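Local coordinates for putative NADH-depentdent flavin oxidoreductase (Cupriavidus metallidurans, PDB 5OCS), which probably catalyses the NAD(P)H-dependent reduction of activated alkenes as an FMN-dependent ene-reductase of the Old Yellow Enzyme family, at residues D[168-179]-D[222-233]; D[295-304]-D[318-326]. One frame throughout, in Å; residues are numbered along the deposited sequence.

Contact 1: D[168-179]-D[222-233]; sequences ARLGIEGIEVHG and FPAERPVWMRVS
Glu176 OE1 is gripped by two N-H groups, Trp229 NE1 across the sheet at 2.8 Å, which uses its anti lone pair, and His263 ND1 from strand 262-265. OE2 offers its syn lone pair to Arg231 NH1 at 2.9 Å in a salt bridge. OE2 and CD meet the edge of the guanidinium close to its plane, with the carboxylate plane turned 90° from it. Outside the pair, Gln100 also binds OE2, so the buried carboxylate is fixed in rotation. With CG anti to the backbone N (chi1 174°), the extended chain of Glu176 carries the carboxylate to Trp229 NE1 and Arg231; CB lies over one face of the indole. Strands 175-179 and 228-233 run parallel here as the fourth and fifth strands of the TIM barrel, and Glu176, Trp229, His178 and Arg231 face its interior. Arg231 belongs to the FMN-binding site. On the outer face Val177 lies beside Val228 and Met230. On that same face, toward the start of the strand, Ile175 CD1 sits over one face of the Phe222 ring, 3.6 Å from its centroid, and Ala168 CB meets Phe222 CE1 at 3.7 Å. At the end of helix 150-169, closed by a Schellman motif at Gly171, extended Arg226 sends NH1 to two carbonyls, Ala168 O at 3.1 Å and Ile172 O at 2.9 Å.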
loop_
_atom_site.group_PDB
_atom_site.type_symbol
_atom_site.label_atom_id
_atom_site.label_comp_id
_atom_site.label_asym_id
_atom_site.label_seq_id
_atom_site.Cartn_x
_atom_site.Cartn_y
_atom_site.Cartn_z
ATOM N N ALA D 168 -21.578 -10.612 -8.136
ATOM C CA ALA D 168 -21.972 -11.695 -7.222
ATOM C C ALA D 168 -21.067 -12.925 -7.430
ATOM O O ALA D 168 -20.601 -13.534 -6.464
ATOM C CB ALA D 168 -23.444 -12.053 -7.410
ATOM N N ARG D 169 -20.826 -13.271 -8.688
ATOM C CA ARG D 169 -19.977 -14.437 -9.038
ATOM C C ARG D 169 -18.512 -14.265 -8.602
ATOM O O ARG D 169 -17.845 -15.220 -8.242
ATOM C CB ARG D 169 -20.010 -14.644 -10.541
ATOM C CG ARG D 169 -19.348 -15.918 -11.017
ATOM C CD ARG D 169 -19.906 -16.369 -12.350
ATOM N NE ARG D 169 -19.758 -15.349 -13.371
ATOM C CZ ARG D 169 -20.460 -15.271 -14.501
ATOM N NH1 ARG D 169 -21.368 -16.181 -14.809
ATOM N NH2 ARG D 169 -20.223 -14.301 -15.356
ATOM N N LEU D 170 -18.061 -13.020 -8.557
ATOM C CA LEU D 170 -16.742 -12.685 -8.025
ATOM C C LEU D 170 -16.670 -12.735 -6.516
ATOM O O LEU D 170 -15.585 -12.587 -5.947
ATOM C CB LEU D 170 -16.335 -11.275 -8.526
ATOM C CG LEU D 170 -15.973 -11.145 -10.005
ATOM C CD1 LEU D 170 -15.612 -9.713 -10.417
ATOM C CD2 LEU D 170 -14.803 -12.027 -10.343
ATOM N N GLY D 171 -17.803 -12.912 -5.844
ATOM C CA GLY D 171 -17.811 -12.925 -4.406
ATOM C C GLY D 171 -17.786 -11.513 -3.832
ATOM O O GLY D 171 -17.572 -11.349 -2.633
ATOM N N ILE D 172 -18.104 -10.483 -4.628
ATOM C CA ILE D 172 -18.243 -9.125 -4.062
ATOM C C ILE D 172 -19.468 -9.146 -3.123
ATOM O O ILE D 172 -20.488 -9.793 -3.421
ATOM C CB ILE D 172 -18.342 -8.103 -5.186
ATOM C CG1 ILE D 172 -17.038 -8.103 -5.962
ATOM C CG2 ILE D 172 -18.641 -6.736 -4.647
ATOM C CD1 ILE D 172 -16.973 -7.231 -7.180
ATOM N N GLU D 173 -19.367 -8.425 -2.016
ATOM C CA GLU D 173 -20.279 -8.598 -0.884
ATOM C C GLU D 173 -21.408 -7.586 -0.831
ATOM O O GLU D 173 -22.294 -7.681 0.030
ATOM C CB GLU D 173 -19.479 -8.553 0.386
ATOM C CG GLU D 173 -18.601 -9.792 0.539
ATOM C CD GLU D 173 -17.482 -9.608 1.540
ATOM O OE1 GLU D 173 -16.481 -8.960 1.200
ATOM O OE2 GLU D 173 -17.660 -10.050 2.711
ATOM N N GLY D 174 -21.400 -6.624 -1.746
ATOM C CA GLY D 174 -22.403 -5.598 -1.762
ATOM C C GLY D 174 -22.270 -4.706 -2.977
ATOM O O GLY D 174 -21.209 -4.651 -3.615
ATOM N N ILE D 175 -23.353 -4.002 -3.298
ATOM C CA ILE D 175 -23.337 -3.098 -4.462
ATOM C C ILE D 175 -23.859 -1.714 -4.073
ATOM O O ILE D 175 -24.922 -1.560 -3.448
ATOM C CB ILE D 175 -24.194 -3.609 -5.631
ATOM C CG1 ILE D 175 -23.556 -4.863 -6.275
ATOM C CG2 ILE D 175 -24.338 -2.537 -6.732
ATOM C CD1 ILE D 175 -24.421 -5.531 -7.306
ATOM N N GLU D 176 -23.091 -0.704 -4.431
ATOM C CA GLU D 176 -23.545 0.685 -4.369
ATOM C C GLU D 176 -23.928 1.131 -5.761
ATOM O O GLU D 176 -23.096 1.135 -6.685
ATOM C CB GLU D 176 -22.435 1.576 -3.810
ATOM C CG GLU D 176 -22.784 3.063 -3.856
ATOM C CD GLU D 176 -21.843 3.921 -3.040
ATOM O OE1 GLU D 176 -21.756 3.720 -1.809
ATOM O OE2 GLU D 176 -21.206 4.813 -3.655
ATOM N N VAL D 177 -25.199 1.479 -5.948
ATOM C CA VAL D 177 -25.641 1.910 -7.276
ATOM C C VAL D 177 -25.399 3.415 -7.264
ATOM O O VAL D 177 -25.825 4.144 -6.356
ATOM C CB VAL D 177 -27.151 1.621 -7.497
ATOM C CG1 VAL D 177 -27.626 2.236 -8.790
ATOM C CG2 VAL D 177 -27.397 0.116 -7.493
ATOM N N HIS D 178 -24.707 3.881 -8.278
ATOM C CA HIS D 178 -24.262 5.263 -8.325
ATOM C C HIS D 178 -25.368 6.167 -8.864
ATOM O O HIS D 178 -25.590 6.205 -10.054
ATOM C CB HIS D 178 -23.006 5.384 -9.180
ATOM C CG HIS D 178 -22.202 6.627 -8.928
ATOM N ND1 HIS D 178 -22.689 7.721 -8.241
ATOM C CD2 HIS D 178 -20.930 6.943 -9.271
ATOM C CE1 HIS D 178 -21.755 8.654 -8.178
ATOM N NE2 HIS D 178 -20.675 8.201 -8.787
ATOM N N GLY D 179 -26.008 6.893 -7.964
ATOM C CA GLY D 179 -27.042 7.898 -8.304
ATOM C C GLY D 179 -26.620 9.342 -8.110
ATOM O O GLY D 179 -27.471 10.219 -8.039
ATOM N N PHE D 222 -29.059 -9.464 -7.490
ATOM C CA PHE D 222 -27.941 -9.712 -6.559
ATOM C C PHE D 222 -28.447 -10.586 -5.409
ATOM O O PHE D 222 -29.595 -10.418 -4.966
ATOM C CB PHE D 222 -27.410 -8.384 -6.002
ATOM C CG PHE D 222 -25.973 -8.412 -5.508
ATOM C CD1 PHE D 222 -24.924 -8.692 -6.377
ATOM C CD2 PHE D 222 -25.667 -8.032 -4.192
ATOM C CE1 PHE D 222 -23.604 -8.681 -5.941
ATOM C CE2 PHE D 222 -24.373 -8.015 -3.739
ATOM C CZ PHE D 222 -23.340 -8.344 -4.621
ATOM N N PRO D 223 -27.614 -11.531 -4.931
ATOM C CA PRO D 223 -28.098 -12.449 -3.898
ATOM C C PRO D 223 -28.757 -11.739 -2.733
ATOM O O PRO D 223 -28.195 -10.829 -2.159
ATOM C CB PRO D 223 -26.814 -13.190 -3.463
ATOM C CG PRO D 223 -25.999 -13.234 -4.718
ATOM C CD PRO D 223 -26.247 -11.887 -5.379
ATOM N N ALA D 224 -29.982 -12.146 -2.402
ATOM C CA ALA D 224 -30.827 -11.394 -1.454
ATOM C C ALA D 224 -30.176 -11.070 -0.104
ATOM O O ALA D 224 -30.448 -10.045 0.486
ATOM C CB ALA D 224 -32.172 -12.132 -1.251
ATOM N N GLU D 225 -29.301 -11.957 0.364
ATOM C CA GLU D 225 -28.620 -11.804 1.633
ATOM C C GLU D 225 -27.526 -10.716 1.638
ATOM O O GLU D 225 -27.129 -10.253 2.692
ATOM C CB GLU D 225 -28.024 -13.165 2.089
ATOM C CG GLU D 225 -26.914 -13.745 1.192
ATOM C CD GLU D 225 -27.417 -14.626 0.062
ATOM O OE1 GLU D 225 -28.576 -14.466 -0.354
ATOM O OE2 GLU D 225 -26.634 -15.476 -0.443
ATOM N N ARG D 226 -27.043 -10.324 0.464
ATOM C CA ARG D 226 -25.992 -9.334 0.389
ATOM C C ARG D 226 -26.627 -7.965 0.162
ATOM O O ARG D 226 -27.601 -7.877 -0.558
ATOM C CB ARG D 226 -25.043 -9.651 -0.758
ATOM C CG ARG D 226 -24.532 -11.095 -0.748
ATOM C CD ARG D 226 -23.517 -11.319 -1.853
ATOM N NE ARG D 226 -23.270 -12.757 -2.101
ATOM C CZ ARG D 226 -22.430 -13.242 -3.003
ATOM N NH1 ARG D 226 -21.702 -12.452 -3.773
ATOM N NH2 ARG D 226 -22.331 -14.557 -3.170
ATOM N N PRO D 227 -26.063 -6.923 0.756
ATOM C CA PRO D 227 -26.674 -5.579 0.710
ATOM C C PRO D 227 -26.507 -4.887 -0.640
ATOM O O PRO D 227 -25.496 -5.039 -1.300
ATOM C CB PRO D 227 -25.902 -4.801 1.803
ATOM C CG PRO D 227 -24.551 -5.475 1.838
ATOM C CD PRO D 227 -24.901 -6.946 1.659
ATOM N N VAL D 228 -27.518 -4.125 -1.009
ATOM C CA VAL D 228 -27.477 -3.272 -2.162
ATOM C C VAL D 228 -28.024 -1.933 -1.679
ATOM O O VAL D 228 -29.032 -1.875 -0.936
ATOM C CB VAL D 228 -28.344 -3.812 -3.308
ATOM C CG1 VAL D 228 -28.418 -2.817 -4.486
ATOM C CG2 VAL D 228 -27.863 -5.149 -3.747
ATOM N N TRP D 229 -27.386 -0.856 -2.115
ATOM C CA TRP D 229 -27.790 0.487 -1.709
ATOM C C TRP D 229 -27.516 1.483 -2.830
ATOM O O TRP D 229 -27.079 1.089 -3.912
ATOM C CB TRP D 229 -27.121 0.875 -0.384
ATOM C CG TRP D 229 -25.644 1.112 -0.438
ATOM C CD1 TRP D 229 -24.993 2.292 -0.654
ATOM C CD2 TRP D 229 -24.616 0.134 -0.251
ATOM N NE1 TRP D 229 -23.638 2.103 -0.619
ATOM C CE2 TRP D 229 -23.386 0.784 -0.374
ATOM C CE3 TRP D 229 -24.628 -1.235 -0.029
ATOM C CZ2 TRP D 229 -22.173 0.108 -0.250
ATOM C CZ3 TRP D 229 -23.424 -1.891 0.117
ATOM C CH2 TRP D 229 -22.228 -1.243 -0.028
ATOM N N MET D 230 -27.833 2.745 -2.591
ATOM C CA MET D 230 -27.579 3.790 -3.581
ATOM C C MET D 230 -26.795 4.929 -2.991
ATOM O O MET D 230 -26.978 5.312 -1.820
ATOM C CB MET D 230 -28.906 4.337 -4.162
ATOM C CG MET D 230 -28.736 5.232 -5.386
ATOM S SD MET D 230 -30.322 5.750 -6.103
ATOM C CE MET D 230 -30.835 4.221 -6.811
ATOM N N ARG D 231 -25.995 5.539 -3.862
ATOM C CA ARG D 231 -25.270 6.758 -3.581
ATOM C C ARG D 231 -26.098 7.906 -4.108
ATOM O O ARG D 231 -26.479 7.871 -5.265
ATOM C CB ARG D 231 -23.925 6.729 -4.325
ATOM C CG ARG D 231 -23.049 7.958 -4.157
ATOM C CD ARG D 231 -22.552 8.142 -2.736
ATOM N NE ARG D 231 -21.350 8.991 -2.718
ATOM C CZ ARG D 231 -20.097 8.593 -2.937
ATOM N NH1 ARG D 231 -19.801 7.314 -3.083
ATOM N NH2 ARG D 231 -19.131 9.501 -2.948
ATOM N N VAL D 232 -26.369 8.910 -3.252
ATOM C CA VAL D 232 -27.247 10.025 -3.622
ATOM C C VAL D 232 -26.584 11.334 -3.287
ATOM O O VAL D 232 -25.961 11.464 -2.235
ATOM C CB VAL D 232 -28.594 9.952 -2.867
ATOM C CG1 VAL D 232 -29.515 11.110 -3.277
ATOM C CG2 VAL D 232 -29.304 8.610 -3.116
ATOM N N SER D 233 -26.698 12.321 -4.188
ATOM C CA SER D 233 -26.231 13.663 -3.862
ATOM C C SER D 233 -27.224 14.367 -2.968
ATOM O O SER D 233 -28.382 14.393 -3.317
ATOM C CB SER D 233 -26.090 14.489 -5.139
ATOM O OG SER D 233 -25.693 15.800 -4.775
HETATM O O HOH W 1 -28.446 12.154 -6.439
#

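Contact 2: D[295-304]-D[318-326]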
loop_
_atom_site.group_PDB
_atom_site.type_symbol
_atom_site.label_atom_id
_atom_site.label_comp_id
_atom_site.label_asym_id
_atom_site.label_seq_id
_atom_site.Cartn_x
_atom_site.Cartn_y
_atom_site.Cartn_z
ATOM N N LEU D 295 -32.779 4.663 7.579
ATOM C CA LEU D 295 -31.895 3.672 6.940
ATOM C C LEU D 295 -30.498 3.834 7.550
ATOM O O LEU D 295 -30.123 4.932 7.976
ATOM C CB LEU D 295 -31.779 3.912 5.411
ATOM C CG LEU D 295 -32.702 3.306 4.357
ATOM C CD1 LEU D 295 -32.515 3.894 2.962
ATOM C CD2 LEU D 295 -32.567 1.798 4.321
ATOM N N PRO D 296 -29.668 2.776 7.536
ATOM C CA PRO D 296 -28.235 2.970 7.776
ATOM C C PRO D 296 -27.695 4.040 6.802
ATOM O O PRO D 296 -27.931 3.924 5.595
ATOM C CB PRO D 296 -27.657 1.587 7.454
ATOM C CG PRO D 296 -28.740 0.665 7.862
ATOM C CD PRO D 296 -30.015 1.344 7.472
ATOM N N THR D 297 -27.076 5.076 7.334
ATOM C CA THR D 297 -26.762 6.256 6.562
ATOM C C THR D 297 -25.267 6.381 6.529
ATOM O O THR D 297 -24.618 6.605 7.551
ATOM C CB THR D 297 -27.406 7.499 7.182
ATOM O OG1 THR D 297 -28.821 7.285 7.211
ATOM C CG2 THR D 297 -27.079 8.725 6.397
ATOM N N MET D 298 -24.703 6.223 5.347
ATOM C CA MET D 298 -23.286 6.468 5.158
ATOM C C MET D 298 -23.118 7.900 4.685
ATOM O O MET D 298 -23.835 8.306 3.823
ATOM C CB MET D 298 -22.677 5.559 4.081
ATOM C CG MET D 298 -23.038 4.105 4.130
ATOM S SD MET D 298 -22.002 3.224 2.875
ATOM C CE MET D 298 -22.725 1.588 2.957
ATOM N N ALA D 299 -22.201 8.650 5.255
ATOM C CA ALA D 299 -21.974 10.010 4.868
ATOM C C ALA D 299 -20.567 10.168 4.324
ATOM O O ALA D 299 -19.598 9.707 4.941
ATOM C CB ALA D 299 -22.140 10.918 6.054
ATOM N N VAL D 300 -20.469 10.838 3.177
ATOM C CA VAL D 300 -19.167 11.305 2.682
ATOM C C VAL D 300 -18.636 12.282 3.689
ATOM O O VAL D 300 -19.334 13.276 4.047
ATOM C CB VAL D 300 -19.291 12.011 1.345
ATOM C CG1 VAL D 300 -17.948 12.639 0.959
ATOM C CG2 VAL D 300 -19.721 11.027 0.274
ATOM N N GLY D 301 -17.453 11.978 4.205
ATOM C CA GLY D 301 -16.767 12.796 5.171
ATOM C C GLY D 301 -15.538 13.440 4.549
ATOM O O GLY D 301 -14.492 12.758 4.375
ATOM N N LEU D 302 -15.619 14.739 4.245
ATOM C CA LEU D 302 -14.462 15.458 3.687
ATOM C C LEU D 302 -13.610 15.919 4.842
ATOM O O LEU D 302 -13.520 17.101 5.124
ATOM C CB LEU D 302 -14.922 16.633 2.798
ATOM C CG LEU D 302 -15.809 16.237 1.625
ATOM C CD1 LEU D 302 -16.190 17.526 0.884
ATOM C CD2 LEU D 302 -15.192 15.233 0.666
ATOM N N ILE D 303 -13.005 14.948 5.528
ATOM C CA ILE D 303 -12.288 15.138 6.760
ATOM C C ILE D 303 -10.935 14.478 6.700
ATOM O O ILE D 303 -10.697 13.621 5.848
ATOM C CB ILE D 303 -13.106 14.607 7.963
ATOM C CG1 ILE D 303 -13.365 13.094 7.840
ATOM C CG2 ILE D 303 -14.434 15.346 8.054
ATOM C CD1 ILE D 303 -12.246 12.227 8.383
ATOM N N THR D 304 -10.040 14.884 7.598
ATOM C CA THR D 304 -8.708 14.266 7.685
ATOM C C THR D 304 -8.388 13.743 9.083
ATOM O O THR D 304 -7.491 12.932 9.223
ATOM C CB THR D 304 -7.582 15.249 7.272
ATOM O OG1 THR D 304 -7.534 16.326 8.231
ATOM C CG2 THR D 304 -7.840 15.806 5.840
ATOM N N ALA D 318 -24.225 10.334 11.178
ATOM C CA ALA D 318 -24.157 9.238 10.215
ATOM C C ALA D 318 -23.837 7.952 10.968
ATOM O O ALA D 318 -23.335 8.008 12.092
ATOM C CB ALA D 318 -23.098 9.512 9.134
ATOM N N ASP D 319 -24.136 6.818 10.354
ATOM C CA ASP D 319 -23.780 5.505 10.893
ATOM C C ASP D 319 -22.454 4.976 10.374
ATOM O O ASP D 319 -21.771 4.217 11.074
ATOM C CB ASP D 319 -24.880 4.526 10.544
ATOM C CG ASP D 319 -26.226 5.023 10.985
ATOM O OD1 ASP D 319 -26.332 5.213 12.208
ATOM O OD2 ASP D 319 -27.113 5.260 10.150
ATOM N N ILE D 320 -22.108 5.374 9.156
ATOM C CA ILE D 320 -20.856 4.987 8.515
ATOM C C ILE D 320 -20.305 6.252 7.879
ATOM O O ILE D 320 -21.084 7.088 7.364
ATOM C CB ILE D 320 -21.118 3.916 7.451
ATOM C CG1 ILE D 320 -21.569 2.604 8.121
ATOM C CG2 ILE D 320 -19.870 3.705 6.595
ATOM C CD1 ILE D 320 -22.106 1.601 7.144
ATOM N N ILE D 321 -18.986 6.439 7.942
ATOM C CA ILE D 321 -18.367 7.589 7.328
ATOM C C ILE D 321 -17.501 7.063 6.219
ATOM O O ILE D 321 -16.631 6.204 6.469
ATOM C CB ILE D 321 -17.571 8.505 8.289
ATOM C CG1 ILE D 321 -16.859 9.659 7.516
ATOM C CG2 ILE D 321 -16.567 7.733 9.155
ATOM C CD1 ILE D 321 -16.259 10.705 8.420
ATOM N N SER D 322 -17.698 7.583 5.015
ATOM C CA SER D 322 -16.785 7.268 3.922
ATOM C C SER D 322 -15.678 8.303 3.790
ATOM O O SER D 322 -15.917 9.503 3.889
ATOM C CB SER D 322 -17.533 7.046 2.593
ATOM O OG SER D 322 -18.073 8.240 2.029
ATOM N N ILE D 323 -14.456 7.820 3.570
ATOM C CA ILE D 323 -13.282 8.675 3.523
ATOM C C ILE D 323 -12.542 8.445 2.227
ATOM O O ILE D 323 -12.340 7.304 1.831
ATOM C CB ILE D 323 -12.369 8.439 4.720
ATOM C CG1 ILE D 323 -13.078 8.808 6.024
ATOM C CG2 ILE D 323 -11.146 9.336 4.641
ATOM C CD1 ILE D 323 -12.369 8.325 7.254
ATOM N N ALA D 324 -12.226 9.525 1.536
ATOM C CA ALA D 324 -11.625 9.421 0.213
ATOM C C ALA D 324 -10.163 9.921 0.269
ATOM O O ALA D 324 -9.267 9.100 0.443
ATOM C CB ALA D 324 -12.497 10.120 -0.808
ATOM N N ARG D 325 -9.925 11.224 0.054
ATOM C CA ARG D 325 -8.606 11.747 -0.120
ATOM C C ARG D 325 -7.669 11.430 1.031
ATOM O O ARG D 325 -6.525 11.116 0.769
ATOM C CB ARG D 325 -8.642 13.257 -0.392
ATOM C CG ARG D 325 -9.137 13.526 -1.795
ATOM C CD ARG D 325 -8.947 14.981 -2.178
ATOM N NE ARG D 325 -9.380 15.215 -3.555
ATOM C CZ ARG D 325 -9.240 16.366 -4.209
ATOM N NH1 ARG D 325 -8.686 17.423 -3.619
ATOM N NH2 ARG D 325 -9.653 16.452 -5.473
ATOM N N ALA D 326 -8.143 11.488 2.273
ATOM C CA ALA D 326 -7.246 11.196 3.397
ATOM C C ALA D 326 -6.739 9.758 3.365
ATOM O O ALA D 326 -5.673 9.508 3.912
ATOM C CB ALA D 326 -7.872 11.502 4.755
HETATM O O HOH W 2 -29.563 5.073 10.757
HETATM O O HOH W 3 -13.351 11.992 2.096
HETATM O O HOH W 4 -10.558 13.074 3.120
#
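Met298 and Ile320 lie side by side and point the same way, with the Met298 CG methylene against the branched CB of Ile320 at 3.8 Å. Two residues on, along the same face, the small Ser322 side chain fits beside Val300, OG lying 3.3 Å from Val300 CA; that hydroxyl is hydrogen-bonded to His263. The other face begins with two methyls pressed together, Ala299 CB and Ala318 CB, 3.5 Å apart. Further along it, Ile321, with CG1 anti to the backbone N (chi1 176°), passes CD1 over the bare CA of Gly301 to meet Ile303 tip to tip, Ile321 CD1 to Ile303 CG1 3.8 Å. The Ile303 and Ile323 side chains cross at about a right angle, meeting through their CD1 methyls, and Ala326 CB rests against Ile303 O and Thr304 CA. At the opposite end Asp319 folds back across Thr297: OD2 accepts the Thr297 N-H on its anti lone pair at 2.8 Å, while Thr297 O takes both Asp319 N and Ile320 N. Beyond the strands the two segments part, and single waters bridge Gly301 O to Ala324 N and Ile303 O to Ala326 N, near Leu302, Ala324 and Arg325 of the FMN site. The pair forms a right-handed beta-alpha-beta unit of the barrel: helix 306-314 covers Ala318 and Ile321, strand 262-265 flanks strand 297-300, and Tyr8 and Ile10 pack against Ile320.

In the fold
Both contacts are buried pairs of neighbouring parallel strands in one eight-stranded barrel, the fourth with the fifth in contact 1 and the seventh with the eighth in contact 2. Strand 262-265 lies between them in the sheet order, and inside the barrel they touch: Trp229 CE2 packs on Met298 CE at 3.5 Å, and Arg231 NH2 lies against Val300 CG2. His263 joins them further, bonding to Glu176 and to Ser322. Their inward faces differ, charged and aromatic in contact 1, mostly aliphatic in contact 2. Each also supplies FMN-binding residues, but contact 2 does so from the residues that follow its strands, among them Arg325, which packs on Arg353 of the second subunit.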